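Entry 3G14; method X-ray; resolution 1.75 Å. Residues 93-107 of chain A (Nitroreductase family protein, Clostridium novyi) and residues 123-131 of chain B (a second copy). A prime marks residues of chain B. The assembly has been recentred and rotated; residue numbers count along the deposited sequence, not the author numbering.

Chain A 93-107: DVSGKEIYLIDTAIA
Chain B 123-131: CWIAAFNEN

The contact joins a β-hairpin and the helix that follows it in chain A to an extended, largely irregular segment of the second copy, and it buries 412 Å² summed over both sides. The register is set where the CA atoms of Ser95 and Ala127′ lie 5.7 Å apart.

Asp93 and Val94 are in strand conformation, and Asp93 stays clear of the partner. Val94 (phi/psi -131/124, chi1 t) points its CA-to-CB bond toward chain B and brings CG1 to 3.6 Å from Ala127′ CB, an apolar contact. A type I′ turn runs from Val94 to Lys97, with Ser95 at 47/46 and Gly96 at 78/19; positive phi by itself favours glycine at the latter. Two backbone hydrogen bonds close the hairpin, Val94 N to Lys97 O at 2.9 Å and a weak one from Lys97 N to Val94 O at 3.0 Å.

The turn carries Ser95 into the interface. With chi1 m, its OG donates a hydrogen bond of 2.8 Å to Phe128′ O, while Ser95 CB lies 3.8 Å from Ala126′ O. A water extends the polar contact: it donates to Glu130′ OE1 at 2.8 Å and, weakly, to Ser95 O at 3.1 Å, bridging two acceptors whose direct separation, Ser95 O to Glu130′ OE1, is 3.7 Å. Glu130′ begins a helix (-61/-38) with chi1 and chi2 both t; Asn129′ occupies the N-cap before it and directs its CA-to-CB bond away from chain A.

Lys97 (-131/137) returns to strand geometry and reaches across with chi1 to chi3 m, t, m and chi4 at -145°. Its NZ donates to Ala126′ O at 2.7 Å and lies 3.3 Å from Phe128′ CZ, approaching that ring obliquely. The Phe128′ CA-to-CB bond points sideways, but chi1 of 36° and chi2 of 69° leave the end of its side chain nearer chain A. The backbone carbonyls of Ala126′ (-121/-12) and Phe128′ (-162/159) thus accept from Lys97 and Ser95, respectively.

Glu98 is the N-cap of the helix starting at Ile99, whose backbone hydrogen bonds include Asp103 N to Ile99 O at 2.9 Å and Ile106 N to Ile102 O at 3.0 Å. Ile99 (chi1 and chi2 both m) starts sideways, yet its CD1 comes within 4.5 Å of Ala126′ CB. Tyr100 and Leu101 are out of reach. Ile102 and Ile106, one helical turn apart, both point toward chain B with rotamers m, t and meet Trp124′ (-60/125, chi1 m, chi2 89°). Ile102 CG2 lies 4.0 Å from Trp124′ CZ3, in an oblique approach. Ile106 CD1 packs over one face: it is 3.4 Å from Trp124′ CZ2 and 3.7 Å from the six-membered ring centroid, 22° off the normal, a CH-pi geometry. Between them, Asp103 makes no contact with the partner stretch, and Thr104 OG1 turns back to donate to Tyr100 O at 2.7 Å.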

# COMPACT_ATOMS: atom_id res chain seq x y z
N ASP A 93 9.17 6.59 13.57
CA ASP A 93 8.95 7.54 12.50
C ASP A 93 10.19 7.76 11.68
O ASP A 93 11.32 7.69 12.22
CB ASP A 93 8.53 8.87 13.07
CG ASP A 93 7.23 8.81 13.77
OD1 ASP A 93 6.47 7.84 13.58
OD2 ASP A 93 6.99 9.77 14.53
N VAL A 94 9.98 8.01 10.39
CA VAL A 94 11.05 8.28 9.45
C VAL A 94 10.64 9.54 8.68
O VAL A 94 9.56 9.57 8.10
CB VAL A 94 11.23 7.08 8.47
CG1 VAL A 94 12.31 7.32 7.48
CG2 VAL A 94 11.51 5.77 9.28
N SER A 95 11.50 10.56 8.70
CA SER A 95 11.27 11.84 8.00
C SER A 95 9.84 12.41 8.22
O SER A 95 9.13 12.86 7.28
CB SER A 95 11.64 11.69 6.52
OG SER A 95 13.04 11.46 6.40
N GLY A 96 9.42 12.40 9.49
CA GLY A 96 8.15 13.01 9.90
C GLY A 96 6.92 12.17 9.57
O GLY A 96 5.80 12.70 9.53
N LYS A 97 7.13 10.87 9.33
CA LYS A 97 6.08 9.96 8.87
C LYS A 97 6.07 8.69 9.73
O LYS A 97 7.11 8.11 10.02
CB LYS A 97 6.28 9.52 7.41
CG LYS A 97 6.25 10.65 6.38
CD LYS A 97 6.79 10.23 5.02
CE LYS A 97 8.27 9.78 5.11
NZ LYS A 97 9.08 10.13 3.91
N GLU A 98 4.86 8.24 10.09
CA GLU A 98 4.71 7.00 10.84
C GLU A 98 4.87 5.82 9.93
O GLU A 98 3.98 5.48 9.14
CB GLU A 98 3.36 6.94 11.52
CG GLU A 98 3.20 8.02 12.60
CD GLU A 98 2.44 9.24 12.09
OE1 GLU A 98 2.69 9.71 10.95
OE2 GLU A 98 1.60 9.74 12.86
N ILE A 99 6.04 5.19 10.03
CA ILE A 99 6.39 4.04 9.21
C ILE A 99 5.37 2.93 9.26
O ILE A 99 5.10 2.30 8.25
CB ILE A 99 7.80 3.51 9.53
CG1 ILE A 99 8.80 4.30 8.70
CG2 ILE A 99 7.95 1.97 9.28
CD1 ILE A 99 8.48 4.37 7.16
N TYR A 100 4.82 2.71 10.44
CA TYR A 100 3.84 1.66 10.64
C TYR A 100 2.60 1.81 9.71
O TYR A 100 2.07 0.81 9.18
CB TYR A 100 3.44 1.54 12.16
CG TYR A 100 2.29 2.43 12.62
CD1 TYR A 100 0.95 2.01 12.46
CD2 TYR A 100 2.52 3.65 13.23
CE1 TYR A 100 -0.12 2.80 12.89
CE2 TYR A 100 1.45 4.47 13.66
CZ TYR A 100 0.14 4.04 13.48
OH TYR A 100 -0.89 4.83 13.90
N LEU A 101 2.12 3.04 9.50
CA LEU A 101 0.97 3.26 8.62
C LEU A 101 1.32 2.92 7.16
O LEU A 101 0.56 2.21 6.51
CB LEU A 101 0.42 4.69 8.72
CG LEU A 101 -0.31 4.98 10.04
CD1 LEU A 101 -0.56 6.48 10.18
CD2 LEU A 101 -1.61 4.15 10.16
N ILE A 102 2.48 3.37 6.70
CA ILE A 102 2.92 3.08 5.36
C ILE A 102 3.04 1.58 5.15
O ILE A 102 2.43 1.01 4.21
CB ILE A 102 4.26 3.79 5.04
CG1 ILE A 102 4.04 5.33 5.00
CG2 ILE A 102 4.87 3.22 3.70
CD1 ILE A 102 5.35 6.17 5.12
N ASP A 103 3.79 0.93 6.05
CA ASP A 103 4.11 -0.51 5.93
C ASP A 103 2.89 -1.41 6.07
O ASP A 103 2.71 -2.34 5.26
CB ASP A 103 5.26 -0.89 6.87
CG ASP A 103 6.61 -0.35 6.31
OD1 ASP A 103 6.58 0.23 5.23
OD2 ASP A 103 7.63 -0.47 6.90
N THR A 104 2.04 -1.09 7.03
CA THR A 104 0.82 -1.88 7.22
C THR A 104 -0.13 -1.72 6.00
O THR A 104 -0.72 -2.71 5.52
CB THR A 104 0.13 -1.55 8.56
OG1 THR A 104 1.07 -1.71 9.63
CG2 THR A 104 -1.08 -2.50 8.83
N ALA A 105 -0.22 -0.51 5.47
CA ALA A 105 -1.07 -0.24 4.29
C ALA A 105 -0.62 -1.03 3.05
O ALA A 105 -1.45 -1.60 2.31
CB ALA A 105 -1.12 1.30 3.95
N ILE A 106 0.69 -1.03 2.83
CA ILE A 106 1.34 -1.85 1.76
C ILE A 106 0.90 -3.30 1.89
O ILE A 106 0.33 -3.87 0.94
CB ILE A 106 2.89 -1.73 1.80
CG1 ILE A 106 3.38 -0.33 1.45
CG2 ILE A 106 3.56 -2.68 0.76
CD1 ILE A 106 4.91 -0.18 1.70
N ALA A 107 1.07 -3.90 3.07
CA ALA A 107 0.76 -5.31 3.25
C ALA A 107 -0.76 -5.56 3.14
O ALA A 107 -1.17 -6.53 2.51
CB ALA A 107 1.30 -5.85 4.59
N CYS B 123 12.72 0.53 -5.83
CA CYS B 123 13.23 0.40 -4.48
C CYS B 123 12.56 1.45 -3.63
O CYS B 123 12.70 2.63 -3.89
CB CYS B 123 14.75 0.59 -4.46
SG CYS B 123 15.47 0.27 -2.84
N TRP B 124 11.78 1.03 -2.64
CA TRP B 124 11.14 2.01 -1.72
C TRP B 124 12.15 2.84 -0.99
O TRP B 124 13.04 2.32 -0.32
CB TRP B 124 10.27 1.30 -0.70
CG TRP B 124 8.89 0.98 -1.12
CD1 TRP B 124 8.46 -0.16 -1.75
CD2 TRP B 124 7.71 1.73 -0.80
NE1 TRP B 124 7.10 -0.13 -1.92
CE2 TRP B 124 6.61 1.02 -1.37
CE3 TRP B 124 7.49 2.94 -0.17
CZ2 TRP B 124 5.29 1.49 -1.27
CZ3 TRP B 124 6.16 3.40 -0.05
CH2 TRP B 124 5.09 2.67 -0.60
N ILE B 125 12.05 4.16 -1.10
CA ILE B 125 12.91 5.08 -0.30
C ILE B 125 12.04 6.09 0.44
O ILE B 125 11.33 6.89 -0.20
CB ILE B 125 13.94 5.81 -1.23
CG1 ILE B 125 14.82 4.82 -2.01
CG2 ILE B 125 14.75 6.90 -0.41
CD1 ILE B 125 15.52 5.40 -3.27
N ALA B 126 12.12 6.10 1.78
CA ALA B 126 11.27 6.91 2.62
C ALA B 126 12.05 7.89 3.51
O ALA B 126 11.45 8.78 4.11
CB ALA B 126 10.41 6.04 3.50
N ALA B 127 13.38 7.70 3.59
CA ALA B 127 14.25 8.51 4.49
C ALA B 127 15.07 9.54 3.71
O ALA B 127 15.98 9.19 2.97
CB ALA B 127 15.20 7.60 5.27
N PHE B 128 14.72 10.81 3.89
CA PHE B 128 15.36 11.89 3.15
C PHE B 128 15.09 13.20 3.86
O PHE B 128 14.17 13.31 4.69
CB PHE B 128 14.87 11.98 1.69
CG PHE B 128 13.39 11.64 1.50
CD1 PHE B 128 12.39 12.49 1.97
CD2 PHE B 128 13.03 10.48 0.83
CE1 PHE B 128 11.03 12.16 1.80
CE2 PHE B 128 11.69 10.14 0.65
CZ PHE B 128 10.70 10.99 1.13
N ASN B 129 15.94 14.16 3.57
CA ASN B 129 15.70 15.58 3.90
C ASN B 129 14.57 16.07 2.98
O ASN B 129 14.76 16.40 1.80
CB ASN B 129 16.95 16.38 3.72
CG ASN B 129 16.78 17.85 4.10
OD1 ASN B 129 15.70 18.44 3.97
ND2 ASN B 129 17.85 18.44 4.59
N GLU B 130 13.37 16.06 3.54
CA GLU B 130 12.20 16.38 2.77
C GLU B 130 12.25 17.82 2.22
O GLU B 130 11.78 18.08 1.11
CB GLU B 130 10.98 16.20 3.67
CG GLU B 130 9.67 16.42 2.98
CD GLU B 130 8.48 16.07 3.86
OE1 GLU B 130 8.66 15.80 5.06
OE2 GLU B 130 7.36 16.10 3.34
N ASN B 131 12.78 18.76 3.00
CA ASN B 131 12.83 20.14 2.55
C ASN B 131 13.66 20.29 1.29
O ASN B 131 13.32 21.08 0.39
CB ASN B 131 13.41 21.04 3.63
CG ASN B 131 12.45 21.26 4.79
OD1 ASN B 131 11.23 21.12 4.65
ND2 ASN B 131 13.00 21.65 5.91
O HOH W 1 10.38 15.72 7.26